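Local structure of xylose isomerase domain protein TIM barrel (Planctomyces limnophilus, 3TVA) at residues I13-S18 / P36-H41; E106-A111 / T146-H151. The protein binds a magnesium ion in a xylose isomerase-like TIM barrel and may act as an isomerase. One frame throughout, in Å; residues are numbered along the deposited sequence. Where two conformers were deposited one is given.

Interaction 1: I13-S18 / P36-H41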
loop_
_atom_site.group_PDB
_atom_site.type_symbol
_atom_site.label_atom_id
_atom_site.label_comp_id
_atom_site.label_asym_id
_atom_site.label_seq_id
_atom_site.Cartn_x
_atom_site.Cartn_y
_atom_site.Cartn_z
ATOM N N ILE A 13 6.794 -7.587 -11.938
ATOM C CA ILE A 13 5.510 -7.826 -11.291
ATOM C C ILE A 13 5.704 -8.354 -9.865
ATOM O O ILE A 13 6.699 -9.014 -9.562
ATOM C CB ILE A 13 4.578 -8.682 -12.178
ATOM C CG1 ILE A 13 3.975 -7.784 -13.265
ATOM C CG2 ILE A 13 3.442 -9.299 -11.374
ATOM C CD1 ILE A 13 4.308 -8.184 -14.647
ATOM N N GLY A 14 4.763 -8.045 -8.982
ATOM C CA GLY A 14 4.877 -8.487 -7.613
ATOM C C GLY A 14 3.506 -8.817 -7.092
ATOM O O GLY A 14 2.497 -8.575 -7.764
ATOM N N VAL A 15 3.470 -9.450 -5.928
ATOM C CA VAL A 15 2.209 -9.676 -5.247
ATOM C C VAL A 15 2.354 -9.234 -3.802
ATOM O O VAL A 15 3.458 -9.203 -3.247
ATOM C CB VAL A 15 1.736 -11.155 -5.314
ATOM C CG1 VAL A 15 1.587 -11.610 -6.777
ATOM C CG2 VAL A 15 2.695 -12.059 -4.554
ATOM N N PHE A 16 1.232 -8.860 -3.205
ATOM C CA PHE A 16 1.231 -8.405 -1.834
ATOM C C PHE A 16 1.071 -9.657 -0.974
ATOM O O PHE A 16 0.121 -10.407 -1.144
ATOM C CB PHE A 16 0.105 -7.381 -1.614
ATOM C CG PHE A 16 0.119 -6.759 -0.257
ATOM C CD1 PHE A 16 0.697 -5.514 -0.058
ATOM C CD2 PHE A 16 -0.435 -7.422 0.828
ATOM C CE1 PHE A 16 0.724 -4.934 1.204
ATOM C CE2 PHE A 16 -0.416 -6.846 2.098
ATOM C CZ PHE A 16 0.161 -5.595 2.276
ATOM N N THR A 17 2.006 -9.878 -0.059
ATOM C CA THR A 17 2.039 -11.107 0.722
ATOM C C THR A 17 1.945 -10.843 2.215
ATOM O O THR A 17 2.078 -9.703 2.667
ATOM C CB THR A 17 3.335 -11.903 0.472
ATOM O OG1 THR A 17 4.467 -11.117 0.865
ATOM C CG2 THR A 17 3.453 -12.275 -0.998
ATOM N N SER A 18 1.667 -11.907 2.965
ATOM C CA SER A 18 1.639 -11.861 4.426
ATOM C C SER A 18 2.473 -13.013 4.958
ATOM O O SER A 18 2.433 -14.098 4.387
ATOM C CB SER A 18 0.205 -12.026 4.959
ATOM O OG SER A 18 -0.548 -10.831 4.835
ATOM N N PRO A 36 9.157 -12.049 -9.241
ATOM C CA PRO A 36 10.450 -11.608 -8.702
ATOM C C PRO A 36 10.395 -10.750 -7.419
ATOM O O PRO A 36 11.405 -10.661 -6.720
ATOM C CB PRO A 36 11.049 -10.800 -9.862
ATOM C CG PRO A 36 9.836 -10.213 -10.555
ATOM C CD PRO A 36 8.792 -11.315 -10.471
ATOM N N THR A 37 9.274 -10.086 -7.149
ATOM C CA THR A 37 9.212 -9.122 -6.046
ATOM C C THR A 37 7.915 -9.266 -5.273
ATOM O O THR A 37 6.918 -9.743 -5.811
ATOM C CB THR A 37 9.278 -7.624 -6.509
ATOM O OG1 THR A 37 8.081 -7.287 -7.220
ATOM C CG2 THR A 37 10.477 -7.357 -7.383
ATOM N N VAL A 38 7.938 -8.858 -4.008
ATOM C CA VAL A 38 6.724 -8.796 -3.208
ATOM C C VAL A 38 6.744 -7.557 -2.318
ATOM O O VAL A 38 7.802 -7.013 -2.001
ATOM C CB VAL A 38 6.561 -10.032 -2.279
ATOM C CG1 VAL A 38 6.371 -11.325 -3.080
ATOM C CG2 VAL A 38 7.741 -10.155 -1.309
ATOM N N GLN A 39 5.557 -7.129 -1.911
ATOM C CA GLN A 39 5.409 -6.288 -0.739
ATOM C C GLN A 39 4.877 -7.205 0.342
ATOM O O GLN A 39 4.195 -8.180 0.058
ATOM C CB GLN A 39 4.419 -5.152 -0.984
ATOM C CG GLN A 39 4.914 -4.126 -1.982
ATOM C CD GLN A 39 3.996 -2.930 -2.046
ATOM O OE1 GLN A 39 3.147 -2.754 -1.178
ATOM N NE2 GLN A 39 4.156 -2.098 -3.073
ATOM N N VAL A 40 5.227 -6.923 1.585
ATOM C CA VAL A 40 4.886 -7.826 2.667
ATOM C C VAL A 40 4.178 -7.089 3.791
ATOM O O VAL A 40 4.661 -6.054 4.266
ATOM C CB VAL A 40 6.161 -8.468 3.259
ATOM C CG1 VAL A 40 5.800 -9.511 4.292
ATOM C CG2 VAL A 40 6.990 -9.094 2.149
ATOM N N HIS A 41 3.052 -7.625 4.239
ATOM C CA HIS A 41 2.470 -7.122 5.461
ATOM C C HIS A 41 3.376 -7.528 6.637
ATOM O O HIS A 41 3.784 -8.680 6.740
ATOM C CB HIS A 41 1.052 -7.647 5.656
ATOM C CG HIS A 41 0.286 -6.908 6.709
ATOM N ND1 HIS A 41 0.595 -6.997 8.052
ATOM C CD2 HIS A 41 -0.754 -6.044 6.618
ATOM C CE1 HIS A 41 -0.240 -6.239 8.746
ATOM N NE2 HIS A 41 -1.066 -5.649 7.898
#

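Interaction 2: E106-A111 / T146-H151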
loop_
_atom_site.group_PDB
_atom_site.type_symbol
_atom_site.label_atom_id
_atom_site.label_comp_id
_atom_site.label_asym_id
_atom_site.label_seq_id
_atom_site.Cartn_x
_atom_site.Cartn_y
_atom_site.Cartn_z
ATOM N N GLU A 106 8.944 -0.261 15.291
ATOM C CA GLU A 106 9.414 -1.655 15.314
ATOM C C GLU A 106 9.371 -2.274 13.922
ATOM O O GLU A 106 10.216 -3.084 13.573
ATOM C CB GLU A 106 8.541 -2.522 16.213
ATOM C CG GLU A 106 8.589 -2.214 17.676
ATOM C CD GLU A 106 7.491 -2.972 18.416
ATOM O OE1 GLU A 106 6.907 -2.393 19.367
ATOM O OE2 GLU A 106 7.203 -4.136 18.015
ATOM N N ILE A 107 8.359 -1.914 13.137
ATOM C CA ILE A 107 8.257 -2.423 11.779
ATOM C C ILE A 107 9.401 -1.861 10.926
ATOM O O ILE A 107 9.993 -2.578 10.115
ATOM C CB ILE A 107 6.855 -2.154 11.184
ATOM C CG1 ILE A 107 5.839 -3.114 11.832
ATOM C CG2 ILE A 107 6.850 -2.328 9.665
ATOM C CD1 ILE A 107 4.392 -2.632 11.724
ATOM N N SER A 108 9.735 -0.592 11.148
ATOM C CA SER A 108 10.925 0.012 10.535
ATOM C C SER A 108 12.213 -0.728 10.920
ATOM O O SER A 108 13.044 -1.011 10.057
ATOM C CB SER A 108 11.021 1.499 10.909
ATOM O OG SER A 108 12.219 2.082 10.413
ATOM N N ASP A 109 12.374 -1.054 12.208
ATOM C CA ASP A 109 13.502 -1.875 12.661
ATOM C C ASP A 109 13.536 -3.243 11.944
ATOM O O ASP A 109 14.571 -3.678 11.458
ATOM C CB ASP A 109 13.451 -2.096 14.191
ATOM C CG ASP A 109 13.593 -0.805 14.979
ATOM O OD1 ASP A 109 14.046 0.213 14.403
ATOM O OD2 ASP A 109 13.242 -0.800 16.184
ATOM N N PHE A 110 12.389 -3.909 11.878
ATOM C CA PHE A 110 12.281 -5.199 11.196
ATOM C C PHE A 110 12.650 -5.093 9.712
ATOM O O PHE A 110 13.405 -5.931 9.183
ATOM C CB PHE A 110 10.854 -5.738 11.355
ATOM C CG PHE A 110 10.608 -7.059 10.663
ATOM C CD1 PHE A 110 10.069 -7.099 9.383
ATOM C CD2 PHE A 110 10.880 -8.257 11.310
ATOM C CE1 PHE A 110 9.824 -8.311 8.742
ATOM C CE2 PHE A 110 10.637 -9.479 10.676
ATOM C CZ PHE A 110 10.113 -9.501 9.388
ATOM N N ALA A 111 12.117 -4.073 9.034
ATOM C CA ALA A 111 12.432 -3.853 7.617
ATOM C C ALA A 111 13.942 -3.618 7.397
ATOM O O ALA A 111 14.522 -4.072 6.409
ATOM C CB ALA A 111 11.633 -2.665 7.067
ATOM N N THR A 146 11.861 10.469 10.723
ATOM C CA THR A 146 13.229 10.566 11.256
ATOM C C THR A 146 13.755 9.169 11.590
ATOM O O THR A 146 14.907 8.834 11.289
ATOM C CB THR A 146 13.260 11.452 12.515
ATOM O OG1 THR A 146 12.932 12.791 12.140
ATOM C CG2 THR A 146 14.663 11.430 13.235
ATOM N N HIS A 147 12.899 8.356 12.202
ATOM C CA HIS A 147 13.290 7.015 12.613
ATOM C C HIS A 147 13.632 6.199 11.369
ATOM O O HIS A 147 14.650 5.499 11.318
ATOM C CB HIS A 147 12.153 6.348 13.393
ATOM C CG HIS A 147 12.518 5.012 13.967
ATOM N ND1 HIS A 147 12.999 4.859 15.249
ATOM C CD2 HIS A 147 12.494 3.774 13.427
ATOM C CE1 HIS A 147 13.245 3.583 15.480
ATOM N NE2 HIS A 147 12.946 2.902 14.391
ATOM N N ALA A 148 12.784 6.306 10.352
ATOM C CA ALA A 148 13.037 5.622 9.092
ATOM C C ALA A 148 14.299 6.142 8.382
ATOM O O ALA A 148 15.075 5.347 7.834
ATOM C CB ALA A 148 11.818 5.721 8.167
ATOM N N ALA A 149 14.500 7.459 8.384
ATOM C CA ALA A 149 15.704 8.043 7.777
ATOM C C ALA A 149 16.961 7.478 8.430
ATOM O O ALA A 149 17.954 7.210 7.750
ATOM C CB ALA A 149 15.704 9.579 7.893
ATOM N N ASN A 150 16.928 7.298 9.747
ATOM C CA ASN A 150 18.085 6.720 10.434
ATOM C C ASN A 150 18.350 5.269 10.007
ATOM O O ASN A 150 19.431 4.732 10.243
ATOM C CB ASN A 150 17.963 6.867 11.954
ATOM C CG ASN A 150 18.097 8.317 12.394
ATOM O OD1 ASN A 150 18.715 9.129 11.697
ATOM N ND2 ASN A 150 17.505 8.656 13.525
ATOM N N HIS A 151 17.364 4.640 9.368
ATOM C CA HIS A 151 17.570 3.322 8.752
ATOM C C HIS A 151 17.833 3.380 7.238
ATOM O O HIS A 151 17.930 2.342 6.597
ATOM C CB HIS A 151 16.394 2.370 9.045
ATOM C CG HIS A 151 16.365 1.845 10.452
ATOM N ND1 HIS A 151 17.482 1.336 11.081
ATOM C CD2 HIS A 151 15.346 1.716 11.336
ATOM C CE1 HIS A 151 17.159 0.940 12.301
ATOM N NE2 HIS A 151 15.869 1.164 12.483
#

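Interaction 1: I13-S18 / P36-H41
Gln39 O is the best-held atom between strands 13-18 and 37-41. Gln39 O accepts Thr17 N at 2.8 Å, in the carbonyl plane and nearly straight. Gln39 O also takes the hydroxyl Thr17 OG1 at 3.1 Å, from above that plane. Thr17 OG1 sits between its own backbone N and carbonyl carbon (chi1 61°), and this torsion brings it over Gln39 O. His41 N then gives Thr17 O a 2.8 Å bond, with 170° at the hydrogen. Toward the other end the pairing loosens. Gln39 N meets Val15 O at 3.2 Å from above its carbonyl plane, and the Val15 N to Thr37 O hydrogen bond is weak.

Two faces carry the side chains. On one, Thr17 CG2 lies 3.7 Å from Val38 CG1, and Thr17 OG1 touches Val40 CG2. On the other, Phe16 has CG anti to the backbone N, and its ring leans over the second strand. Phe16 CD1 is 3.9 Å from Gln39 CB, and Phe16 CE2 meets His41 CB. The extended Gln39 chain runs past this ring, with the amide turned 64° from the ring plane.

Outside the pair, Gln39 OE1 bonds to His211 NE2 and Gln39 NE2 to Asn182 OD1. The Phe16 ring meets that of His211 steeply and touches Glu259. His211 and Glu259 both bind magnesium. The two strands are the parallel pair of the beta-alpha-beta unit 13-18, 27-32, 37-41, in the barrel. The chemistry implies a second-shell role: Gln39 is likely to orient the His211 ring, and Gln39 OE1, as acceptor, would favour a proton on His211 NE2.

Interaction 2: E106-A111 / T146-H151
Asp109 leaves helix 97-114 with CG anti to its carbonyl carbon, beside the backbone N. CB leads to Asp109 CG, 3.8 Å from His147 NE2. OD1 takes two N-H groups at once. His151 NE2 comes in at 2.8 Å on the anti lone pair of Asp109 OD1, with 158° at the hydrogen. His147 NE2 binds Asp109 OD1 at 2.9 Å from above the carboxylate plane. Asp109 OD2 comes no closer than 4.1 Å to His147 NE2, so OD1 carries the contact. Both rings meet OD1 with an edge. The carboxylate is turned 87° from the His151 ring and 42° from that of His147.

At the same edges, Ser108 OG lies 3.3 Å from His151 CD2 and 3.5 Å from His147 CD2, while its hydrogen bond goes to Gln153 OE1. The carboxylate would favour a proton on each NE2 and might raise the basicity of the rings. An alanine at Asp109 would remove both bonds and would probably leave the two rings less firmly oriented. These His-carboxylate hydrogen bonds join helix 97-114 to the end of helix 132-149 and the turn after it, away from the metal site. The two are consecutive outer helices of the TIM barrel.

In the fold
Interaction 1 belongs to the inner beta barrel and interaction 2 to the helices around it. Their centres lie 19 Å apart. Their nearest atoms are about 6 Å apart, so they do not touch. Interaction 1 is close to the metal site of Glu158, Asp184, His211 and Glu259: the Phe16 side chain is about 6 Å from the magnesium ion and about 4 Å from a bound glycerol. Interaction 2 lies about 17 Å, centre to centre, from the middle of the chain and away from that site. Strand 66-71 lies between them: it pairs with strand 37-41 on one side, and Ile107, Phe110 and Ala111 pack on its Ile70.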